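Similar to hydroxylamine oxidoreductase (Kuenenia stuttgartiensis, PDB 6H5L) probably works as an oxidoreductase, a multiheme c-type cytochrome that joins a second cytochrome protein in a reducing HAO-like complex of an anammox bacterium. Local coordinates at residues Y314-L318 / D378-K382; V435-I439 / Y460-W464; E75-V81 / H128-C132. All coordinates share one frame. Residues are numbered along the deposited sequence.

Contacts 1 and 2 are neighbours, their centres about 10 Å apart, and together they fasten two loops to adjoining helices of a chain that is about half helix. Gln381 of contact 1 ties them together: its OE1 lies 2.3 Å from OH of Tyr460 in contact 2, probably a hydrogen bond, while Leu318 CD2 packs 3.3 Å from Pro438 CG. Contact 3 lies on the opposite side of the chain's centre, its centre about 60 Å from that of contact 1 and about 51 Å from that of contact 2. There the two segments themselves are covalently bound to hemes. Contact 2 only borders one, with the side chain of Ile439 about 5 Å from a bound heme c.

Contact 1: Y314-L318 / D378-K382; sequences YTSSL and DQAQK
A helix aspartate gathers up the amide groups of an irregular loop. Asp378, in the second half of helix 356-389 (chi1 t), points its carboxylate at segment 314-318, where two successive peptide NH groups meet it: Thr315 N donates to Asp378 OD2 at 2.9 Å and Ser316 N to Asp378 OD1 at 2.9 Å. The hydroxyl Ser316 OG (chi1 p) donates to Asp378 OD1 at 2.6 Å. Such a buried carboxylate, accepting from consecutive NH groups and a hydroxyl, pins the loop between strand 291-292 and helix 337-350 to helix 356-389. A short two-oxygen acid can serve both amides of so close a loop: the CA atoms of Ser316 and Lys382 are 4.4 Å apart. Thr315 has phi/psi -100/-27; from psi -169° at Ser316 the chain turns into a 3-10 segment at Ser317. One helical turn beyond Asp378, the extended Gln381 (chi1 and chi2 t) reaches under this turn, with OE1 3.6 Å from Leu318 CG; NE2 makes a weak hydrogen bond to Ser317 OG at 3.4 Å. Its amide is also held by Glu385 and Tyr460. Ala380, facing away from the loop, packs against helices 455-476 and 480-513, placing helix 356-389 between loop and helices.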
loop_
_atom_site.group_PDB
_atom_site.type_symbol
_atom_site.label_atom_id
_atom_site.label_comp_id
_atom_site.label_asym_id
_atom_site.label_seq_id
_atom_site.Cartn_x
_atom_site.Cartn_y
_atom_site.Cartn_z
ATOM N N TYR A 314 -48.986 30.175 41.542
ATOM C CA TYR A 314 -49.955 29.261 40.959
ATOM C C TYR A 314 -51.363 29.568 41.452
ATOM O O TYR A 314 -51.559 30.084 42.555
ATOM C CB TYR A 314 -49.595 27.810 41.287
ATOM C CG TYR A 314 -48.196 27.435 40.861
ATOM C CD1 TYR A 314 -47.937 26.985 39.572
ATOM C CD2 TYR A 314 -47.130 27.545 41.743
ATOM C CE1 TYR A 314 -46.655 26.649 39.176
ATOM C CE2 TYR A 314 -45.849 27.212 41.359
ATOM C CZ TYR A 314 -45.616 26.764 40.077
ATOM O OH TYR A 314 -44.337 26.433 39.698
ATOM N N THR A 315 -52.346 29.242 40.613
ATOM C CA THR A 315 -53.752 29.438 40.943
ATOM C C THR A 315 -54.436 28.162 41.406
ATOM O O THR A 315 -55.403 28.233 42.170
ATOM C CB THR A 315 -54.509 30.003 39.736
ATOM O OG1 THR A 315 -54.596 29.003 38.713
ATOM C CG2 THR A 315 -53.786 31.220 39.183
ATOM N N SER A 316 -53.955 27.002 40.965
ATOM C CA SER A 316 -54.486 25.725 41.423
ATOM C C SER A 316 -53.832 25.367 42.756
ATOM O O SER A 316 -53.146 26.184 43.376
ATOM C CB SER A 316 -54.263 24.647 40.366
ATOM O OG SER A 316 -52.881 24.389 40.183
ATOM N N SER A 317 -54.029 24.130 43.213
ATOM C CA SER A 317 -53.401 23.687 44.453
ATOM C C SER A 317 -51.888 23.533 44.333
ATOM O O SER A 317 -51.242 23.182 45.327
ATOM C CB SER A 317 -54.026 22.370 44.917
ATOM O OG SER A 317 -54.066 21.423 43.866
ATOM N N LEU A 318 -51.312 23.782 43.153
ATOM C CA LEU A 318 -49.859 23.814 43.017
ATOM C C LEU A 318 -49.226 24.884 43.892
ATOM O O LEU A 318 -48.030 24.797 44.192
ATOM C CB LEU A 318 -49.470 24.045 41.557
ATOM C CG LEU A 318 -49.786 22.889 40.615
ATOM C CD1 LEU A 318 -49.324 23.192 39.198
ATOM C CD2 LEU A 318 -49.131 21.632 41.144
ATOM N N ASP A 378 -50.694 24.894 35.085
ATOM C CA ASP A 378 -51.391 25.332 36.289
ATOM C C ASP A 378 -52.788 25.850 35.966
ATOM O O ASP A 378 -53.736 25.602 36.720
ATOM C CB ASP A 378 -50.571 26.405 37.005
ATOM C CG ASP A 378 -51.368 27.130 38.072
ATOM O OD1 ASP A 378 -51.783 26.478 39.053
ATOM O OD2 ASP A 378 -51.576 28.354 37.928
ATOM N N GLN A 379 -52.935 26.570 34.852
ATOM C CA GLN A 379 -54.252 27.063 34.462
ATOM C C GLN A 379 -55.196 25.913 34.141
ATOM O O GLN A 379 -56.392 25.974 34.455
ATOM C CB GLN A 379 -54.122 28.009 33.269
ATOM C CG GLN A 379 -53.409 29.314 33.594
ATOM C CD GLN A 379 -52.908 30.036 32.357
ATOM O OE1 GLN A 379 -52.710 29.429 31.305
ATOM N NE2 GLN A 379 -52.694 31.342 32.481
ATOM N N ALA A 380 -54.680 24.857 33.510
ATOM C CA ALA A 380 -55.510 23.691 33.225
ATOM C C ALA A 380 -55.888 22.955 34.504
ATOM O O ALA A 380 -57.010 22.453 34.628
ATOM C CB ALA A 380 -54.786 22.752 32.262
ATOM N N GLN A 381 -54.964 22.880 35.467
ATOM C CA GLN A 381 -55.271 22.216 36.729
ATOM C C GLN A 381 -56.307 22.992 37.534
ATOM O O GLN A 381 -57.091 22.389 38.276
ATOM C CB GLN A 381 -53.994 22.020 37.546
ATOM C CG GLN A 381 -54.169 21.130 38.767
ATOM C CD GLN A 381 -52.855 20.803 39.451
ATOM O OE1 GLN A 381 -51.843 20.553 38.794
ATOM N NE2 GLN A 381 -52.862 20.807 40.778
ATOM N N LYS A 382 -56.327 24.321 37.402
ATOM C CA LYS A 382 -57.348 25.119 38.075
ATOM C C LYS A 382 -58.741 24.771 37.563
ATOM O O LYS A 382 -59.696 24.693 38.344
ATOM C CB LYS A 382 -57.062 26.608 37.879
ATOM C CG LYS A 382 -58.005 27.536 38.632
ATOM C CD LYS A 382 -57.816 27.411 40.137
ATOM C CE LYS A 382 -58.538 28.520 40.888
ATOM N NZ LYS A 382 -60.014 28.448 40.721
#

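Contact 2: V435-I439 / Y460-W464; sequences VVGPI and YNRLW
A Gly-Pro loop laid over the aromatic face of a helix defines this contact. Segment 435-439 has no regular structure and precedes helix 443-446; segment 460-464 belongs to helix 455-476. The CA atoms of Gly437 and Asn461 are 7.0 Å apart, those of Pro438 and Trp464 7.6 Å. Tyr460 (chi1 t) points at the loop, its ring edge meeting the bare backbone, with CE2 3.6 Å from Gly437 CA. Val436 CG1 makes a separate apolar side-chain contact, 4.0 Å from Tyr460 CD2. Gly437 has phi/psi 98/-172, where a CB would be jammed against the preceding carbonyl oxygen, so glycine is needed. Tyr460 OH, probably hydrogen-bonded to Gln381 OE1 of helix 356-389, lies 3.7 Å from Pro438 CD. Next, Asn461 (chi1 m) bridges through water 1, which accepts from Gly437 N at 2.8 Å and donates to Asn461 OD1 at 2.6 Å. Trp464 (chi1 p, chi2 -94°) swings its indole back so that NE1 donates to Asn461 OD1 at 3.0 Å and its broad face lies beneath the rigid proline. There Pro438 CA sits 3.9 Å from the centroid of the Trp464 six-membered ring, 19° off its normal, a CH-pi contact.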
loop_
_atom_site.group_PDB
_atom_site.type_symbol
_atom_site.label_atom_id
_atom_site.label_comp_id
_atom_site.label_asym_id
_atom_site.label_seq_id
_atom_site.Cartn_x
_atom_site.Cartn_y
_atom_site.Cartn_z
ATOM N N VAL A 435 -56.741 12.914 43.423
ATOM C CA VAL A 435 -55.373 13.410 43.529
ATOM C C VAL A 435 -54.967 13.874 42.137
ATOM O O VAL A 435 -54.864 13.058 41.214
ATOM C CB VAL A 435 -54.403 12.345 44.058
ATOM C CG1 VAL A 435 -53.010 12.927 44.192
ATOM C CG2 VAL A 435 -54.889 11.800 45.394
ATOM N N VAL A 436 -54.734 15.176 41.984
ATOM C CA VAL A 436 -54.603 15.804 40.675
ATOM C C VAL A 436 -53.276 16.542 40.582
ATOM O O VAL A 436 -52.876 17.243 41.517
ATOM C CB VAL A 436 -55.775 16.770 40.404
ATOM C CG1 VAL A 436 -55.580 17.487 39.079
ATOM C CG2 VAL A 436 -57.098 16.025 40.426
ATOM N N GLY A 437 -52.586 16.373 39.458
ATOM C CA GLY A 437 -51.371 17.154 39.174
ATOM C C GLY A 437 -50.028 16.518 39.454
ATOM O O GLY A 437 -49.978 15.388 39.877
ATOM N N PRO A 438 -48.932 17.291 39.348
ATOM C CA PRO A 438 -47.589 16.805 39.483
ATOM C C PRO A 438 -47.222 15.887 40.650
ATOM O O PRO A 438 -47.477 16.110 41.773
ATOM C CB PRO A 438 -46.713 18.057 39.532
ATOM C CG PRO A 438 -47.670 19.181 39.494
ATOM C CD PRO A 438 -48.874 18.610 38.801
ATOM N N ILE A 439 -46.554 14.855 40.189
ATOM C CA ILE A 439 -45.983 13.621 40.770
ATOM C C ILE A 439 -47.063 12.636 41.181
ATOM O O ILE A 439 -47.245 11.723 40.426
ATOM C CB ILE A 439 -44.925 13.836 41.856
ATOM C CG1 ILE A 439 -44.070 15.077 41.611
ATOM C CG2 ILE A 439 -44.082 12.580 41.943
ATOM C CD1 ILE A 439 -43.436 15.107 40.261
ATOM N N TYR A 460 -55.603 16.435 31.378
ATOM C CA TYR A 460 -54.596 17.244 32.055
ATOM C C TYR A 460 -53.309 16.458 32.267
ATOM O O TYR A 460 -52.209 17.005 32.131
ATOM C CB TYR A 460 -55.138 17.756 33.389
ATOM C CG TYR A 460 -54.099 18.459 34.229
ATOM C CD1 TYR A 460 -53.371 19.524 33.717
ATOM C CD2 TYR A 460 -53.847 18.061 35.535
ATOM C CE1 TYR A 460 -52.416 20.169 34.479
ATOM C CE2 TYR A 460 -52.896 18.702 36.305
ATOM C CZ TYR A 460 -52.183 19.755 35.772
ATOM O OH TYR A 460 -51.235 20.398 36.535
ATOM N N ASN A 461 -53.428 15.171 32.604
ATOM C CA ASN A 461 -52.245 14.335 32.778
ATOM C C ASN A 461 -51.394 14.317 31.513
ATOM O O ASN A 461 -50.166 14.439 31.574
ATOM C CB ASN A 461 -52.655 12.916 33.171
ATOM C CG ASN A 461 -53.013 12.798 34.638
ATOM O OD1 ASN A 461 -52.611 13.626 35.455
ATOM N ND2 ASN A 461 -53.765 11.759 34.982
ATOM N N ARG A 462 -52.033 14.168 30.351
ATOM C CA ARG A 462 -51.286 14.218 29.098
ATOM C C ARG A 462 -50.708 15.604 28.843
ATOM O O ARG A 462 -49.693 15.731 28.149
ATOM C CB ARG A 462 -52.175 13.784 27.935
ATOM C CG ARG A 462 -52.414 12.281 27.861
ATOM C CD ARG A 462 -53.207 11.899 26.621
ATOM N NE ARG A 462 -54.567 12.421 26.663
ATOM C CZ ARG A 462 -55.585 11.800 27.248
ATOM N NH1 ARG A 462 -55.394 10.630 27.844
ATOM N NH2 ARG A 462 -56.794 12.345 27.238
ATOM N N LEU A 463 -51.333 16.647 29.391
ATOM C CA LEU A 463 -50.809 17.997 29.209
ATOM C C LEU A 463 -49.479 18.173 29.933
ATOM O O LEU A 463 -48.498 18.639 29.341
ATOM C CB LEU A 463 -51.835 19.027 29.691
ATOM C CG LEU A 463 -51.646 20.502 29.319
ATOM C CD1 LEU A 463 -52.980 21.228 29.352
ATOM C CD2 LEU A 463 -50.656 21.201 30.240
ATOM N N TRP A 464 -49.422 17.803 31.214
ATOM C CA TRP A 464 -48.239 18.085 32.016
ATOM C C TRP A 464 -47.229 16.945 32.048
ATOM O O TRP A 464 -46.062 17.187 32.375
ATOM C CB TRP A 464 -48.641 18.455 33.452
ATOM C CG TRP A 464 -49.174 17.320 34.279
ATOM C CD1 TRP A 464 -50.482 16.969 34.445
ATOM C CD2 TRP A 464 -48.411 16.404 35.074
ATOM N NE1 TRP A 464 -50.580 15.883 35.281
ATOM C CE2 TRP A 464 -49.322 15.518 35.681
ATOM C CE3 TRP A 464 -47.045 16.243 35.325
ATOM C CZ2 TRP A 464 -48.912 14.486 36.520
ATOM C CZ3 TRP A 464 -46.640 15.220 36.161
ATOM C CH2 TRP A 464 -47.570 14.356 36.751
HETATM O O HOH W 1 -53.774 14.959 37.375
#

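Contact 3: E75-V81 / H128-C132. With HEC (heme c), chain D.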
loop_
_atom_site.group_PDB
_atom_site.type_symbol
_atom_site.label_atom_id
_atom_site.label_comp_id
_atom_site.label_asym_id
_atom_site.label_seq_id
_atom_site.Cartn_x
_atom_site.Cartn_y
_atom_site.Cartn_z
ATOM N N GLU A 75 -12.566 -25.062 39.811
ATOM C CA GLU A 75 -11.982 -23.877 39.174
ATOM C C GLU A 75 -11.651 -24.132 37.705
ATOM O O GLU A 75 -10.593 -23.741 37.207
ATOM C CB GLU A 75 -10.751 -23.395 39.945
ATOM C CG GLU A 75 -11.056 -22.996 41.383
ATOM C CD GLU A 75 -9.809 -22.733 42.200
ATOM O OE1 GLU A 75 -9.365 -21.565 42.256
ATOM O OE2 GLU A 75 -9.271 -23.698 42.782
ATOM N N ARG A 76 -12.570 -24.795 37.005
ATOM C CA ARG A 76 -12.381 -25.117 35.590
ATOM C C ARG A 76 -12.888 -23.957 34.730
ATOM O O ARG A 76 -13.945 -24.012 34.099
ATOM C CB ARG A 76 -13.083 -26.423 35.245
ATOM C CG ARG A 76 -12.536 -27.634 35.986
ATOM C CD ARG A 76 -11.061 -27.846 35.681
ATOM N NE ARG A 76 -10.820 -28.024 34.252
ATOM C CZ ARG A 76 -10.850 -29.198 33.630
ATOM N NH1 ARG A 76 -11.110 -30.306 34.312
ATOM N NH2 ARG A 76 -10.620 -29.265 32.327
ATOM N N ARG A 77 -12.100 -22.878 34.730
ATOM C CA ARG A 77 -12.403 -21.746 33.861
ATOM C C ARG A 77 -12.409 -22.157 32.395
ATOM O O ARG A 77 -13.186 -21.617 31.599
ATOM C CB ARG A 77 -11.393 -20.623 34.091
ATOM C CG ARG A 77 -11.410 -20.044 35.494
ATOM C CD ARG A 77 -10.264 -19.066 35.703
ATOM N NE ARG A 77 -10.433 -18.279 36.921
ATOM C CZ ARG A 77 -10.130 -18.712 38.141
ATOM N NH1 ARG A 77 -9.645 -19.933 38.313
ATOM N NH2 ARG A 77 -10.318 -17.925 39.192
ATOM N N ASP A 78 -11.564 -23.121 32.027
ATOM C CA ASP A 78 -11.481 -23.545 30.634
ATOM C C ASP A 78 -12.790 -24.160 30.155
ATOM O O ASP A 78 -13.186 -23.960 29.001
ATOM C CB ASP A 78 -10.332 -24.538 30.458
ATOM C CG ASP A 78 -10.519 -25.793 31.287
ATOM O OD1 ASP A 78 -10.986 -25.683 32.440
ATOM O OD2 ASP A 78 -10.204 -26.891 30.783
ATOM N N LEU A 79 -13.484 -24.896 31.026
ATOM C CA LEU A 79 -14.708 -25.569 30.604
ATOM C C LEU A 79 -15.847 -24.588 30.370
ATOM O O LEU A 79 -16.752 -24.876 29.577
ATOM C CB LEU A 79 -15.116 -26.622 31.636
ATOM C CG LEU A 79 -14.222 -27.864 31.672
ATOM C CD1 LEU A 79 -14.635 -28.798 32.797
ATOM C CD2 LEU A 79 -14.260 -28.580 30.330
ATOM N N CYS A 80 -15.833 -23.439 31.054
ATOM C CA CYS A 80 -16.810 -22.394 30.762
ATOM C C CYS A 80 -16.742 -21.987 29.299
ATOM O O CYS A 80 -17.775 -21.851 28.633
ATOM C CB CYS A 80 -16.573 -21.173 31.653
ATOM S SG CYS A 80 -16.234 -21.530 33.392
ATOM N N VAL A 81 -15.529 -21.818 28.773
ATOM C CA VAL A 81 -15.370 -21.381 27.392
ATOM C C VAL A 81 -15.622 -22.531 26.429
ATOM O O VAL A 81 -16.308 -22.357 25.421
ATOM C CB VAL A 81 -13.977 -20.762 27.182
ATOM C CG1 VAL A 81 -13.792 -20.336 25.731
ATOM C CG2 VAL A 81 -13.785 -19.574 28.108
ATOM N N HIS A 128 -12.260 -13.220 33.080
ATOM C CA HIS A 128 -12.926 -14.419 32.603
ATOM C C HIS A 128 -14.375 -14.460 33.074
ATOM O O HIS A 128 -14.778 -13.732 33.986
ATOM C CB HIS A 128 -12.180 -15.663 33.093
ATOM C CG HIS A 128 -12.529 -16.913 32.351
ATOM N ND1 HIS A 128 -13.593 -17.714 32.702
ATOM C CD2 HIS A 128 -11.951 -17.502 31.278
ATOM C CE1 HIS A 128 -13.660 -18.740 31.874
ATOM N NE2 HIS A 128 -12.671 -18.637 31.003
ATOM N N CYS A 129 -15.162 -15.327 32.425
ATOM C CA CYS A 129 -16.522 -15.596 32.881
ATOM C C CYS A 129 -16.539 -15.997 34.348
ATOM O O CYS A 129 -17.478 -15.674 35.082
ATOM C CB CYS A 129 -17.156 -16.700 32.032
ATOM S SG CYS A 129 -16.356 -16.999 30.438
ATOM N N PHE A 130 -15.502 -16.713 34.786
ATOM C CA PHE A 130 -15.378 -17.079 36.191
ATOM C C PHE A 130 -15.345 -15.842 37.080
ATOM O O PHE A 130 -15.947 -15.827 38.160
ATOM C CB PHE A 130 -14.113 -17.914 36.386
ATOM C CG PHE A 130 -14.220 -18.944 37.470
ATOM C CD1 PHE A 130 -13.945 -18.616 38.786
ATOM C CD2 PHE A 130 -14.576 -20.249 37.169
ATOM C CE1 PHE A 130 -14.036 -19.566 39.783
ATOM C CE2 PHE A 130 -14.668 -21.204 38.161
ATOM C CZ PHE A 130 -14.397 -20.861 39.471
ATOM N N ASP A 131 -14.647 -14.792 36.637
ATOM C CA ASP A 131 -14.465 -13.605 37.469
ATOM C C ASP A 131 -15.781 -12.868 37.698
ATOM O O ASP A 131 -16.009 -12.318 38.784
ATOM C CB ASP A 131 -13.435 -12.675 36.830
ATOM C CG ASP A 131 -12.058 -13.308 36.724
ATOM O OD1 ASP A 131 -11.576 -13.872 37.729
ATOM O OD2 ASP A 131 -11.457 -13.247 35.631
ATOM N N CYS A 132 -16.659 -12.849 36.693
ATOM C CA CYS A 132 -17.913 -12.113 36.780
ATOM C C CYS A 132 -19.097 -12.957 37.227
ATOM O O CYS A 132 -20.064 -12.398 37.754
ATOM C CB CYS A 132 -18.257 -11.482 35.424
ATOM S SG CYS A 132 -17.365 -9.958 35.023
HETATM FE FE HEC D . -21.806 -12.804 31.351
HETATM C CHA HEC D . -25.123 -12.190 31.872
HETATM C CHB HEC D . -22.636 -15.824 29.861
HETATM C CHC HEC D . -18.495 -13.586 31.019
HETATM C CHD HEC D . -20.930 -9.865 32.951
HETATM N NA HEC D . -23.548 -13.809 30.921
HETATM C C1A HEC D . -24.814 -13.388 31.272
HETATM C C2A HEC D . -25.769 -14.409 30.889
HETATM C C3A HEC D . -25.074 -15.421 30.338
HETATM C C4A HEC D . -23.671 -15.058 30.345
HETATM C CMA HEC D . -25.602 -16.758 29.769
HETATM C CAA HEC D . -27.297 -14.286 31.141
HETATM C CBA HEC D . -28.164 -14.556 29.912
HETATM C CGA HEC D . -27.798 -13.656 28.763
HETATM O O1A HEC D . -27.764 -12.414 28.952
HETATM O O2A HEC D . -27.556 -14.185 27.649
HETATM N NB HEC D . -20.768 -14.418 30.614
HETATM C C1B HEC D . -21.297 -15.529 29.985
HETATM C C2B HEC D . -20.199 -16.318 29.467
HETATM C C3B HEC D . -19.056 -15.707 29.796
HETATM C C4B HEC D . -19.394 -14.496 30.515
HETATM C CMB HEC D . -20.352 -17.650 28.704
HETATM C CAB HEC D . -17.617 -16.166 29.464
HETATM C CBB HEC D . -17.335 -16.018 27.952
HETATM N NC HEC D . -20.051 -11.890 31.885
HETATM C C1C HEC D . -18.789 -12.403 31.659
HETATM C C2C HEC D . -17.815 -11.416 32.074
HETATM C C3C HEC D . -18.477 -10.454 32.732
HETATM C C4C HEC D . -19.900 -10.688 32.548
HETATM C CMC HEC D . -16.297 -11.692 32.150
HETATM C CAC HEC D . -17.850 -9.231 33.445
HETATM C CBC HEC D . -17.092 -8.314 32.464
HETATM N ND HEC D . -22.851 -11.294 32.318
HETATM C C1D HEC D . -22.279 -10.110 32.786
HETATM C C2D HEC D . -23.340 -9.171 33.078
HETATM C C3D HEC D . -24.639 -9.903 32.735
HETATM C C4D HEC D . -24.242 -11.211 32.277
HETATM C CMD HEC D . -23.218 -7.731 33.616
HETATM C CAD HEC D . -26.074 -9.360 32.868
HETATM C CBD HEC D . -26.450 -9.398 34.343
HETATM C CGD HEC D . -27.919 -9.122 34.497
HETATM O O1D HEC D . -28.567 -8.729 33.492
HETATM O O2D HEC D . -28.433 -9.302 35.629
#
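Cysteines anchoring two different hemes come almost side by side here: Cys80 CB lies 4.4 Å from Cys129 SG. Cys80 SG is covalently linked to one heme c, whereas Cys129 SG and Cys132 SG form 1.8 Å thioether bonds to CAB and CAC of the other. No hydrogen bond joins the two segments. The His128 ring projects onto segment 75-81, taking Arg77 CB over one face, 3.8 Å from the centroid, as a CH-pi contact, with Cys80 CB at its edge, 3.8 Å from CE1; Val81 CG2 closes in to 3.2 Å from NE2. The same imidazole caps the next helix, ND1 accepting from Phe130 N at 3.0 Å, while His128 N donates to Asp131 OD2 at 2.7 Å. This reciprocal capping box starts helix 129-133, which carries the CxxCH heme-binding motif of c-type cytochromes, Cys129 and Cys132 being its two thioether cysteines. Phe130, one of the variable residues between them, turns away from the porphyrin and fills the gap beside segment 75-81. Its CB is 3.6 Å from Arg77 CG and its CZ 3.9 Å from Glu75 CA. Arg77 CZ lies 4.4 Å from the Phe130 ring centroid, an off-centre cation-pi contact. Glu75, with positive phi, closes helix 69-73 in a Schellman motif. Arg76 forms salt bridges with Asp78 (NH2 to OD2 2.9 Å) and with Asp82 of the partner cytochrome chain.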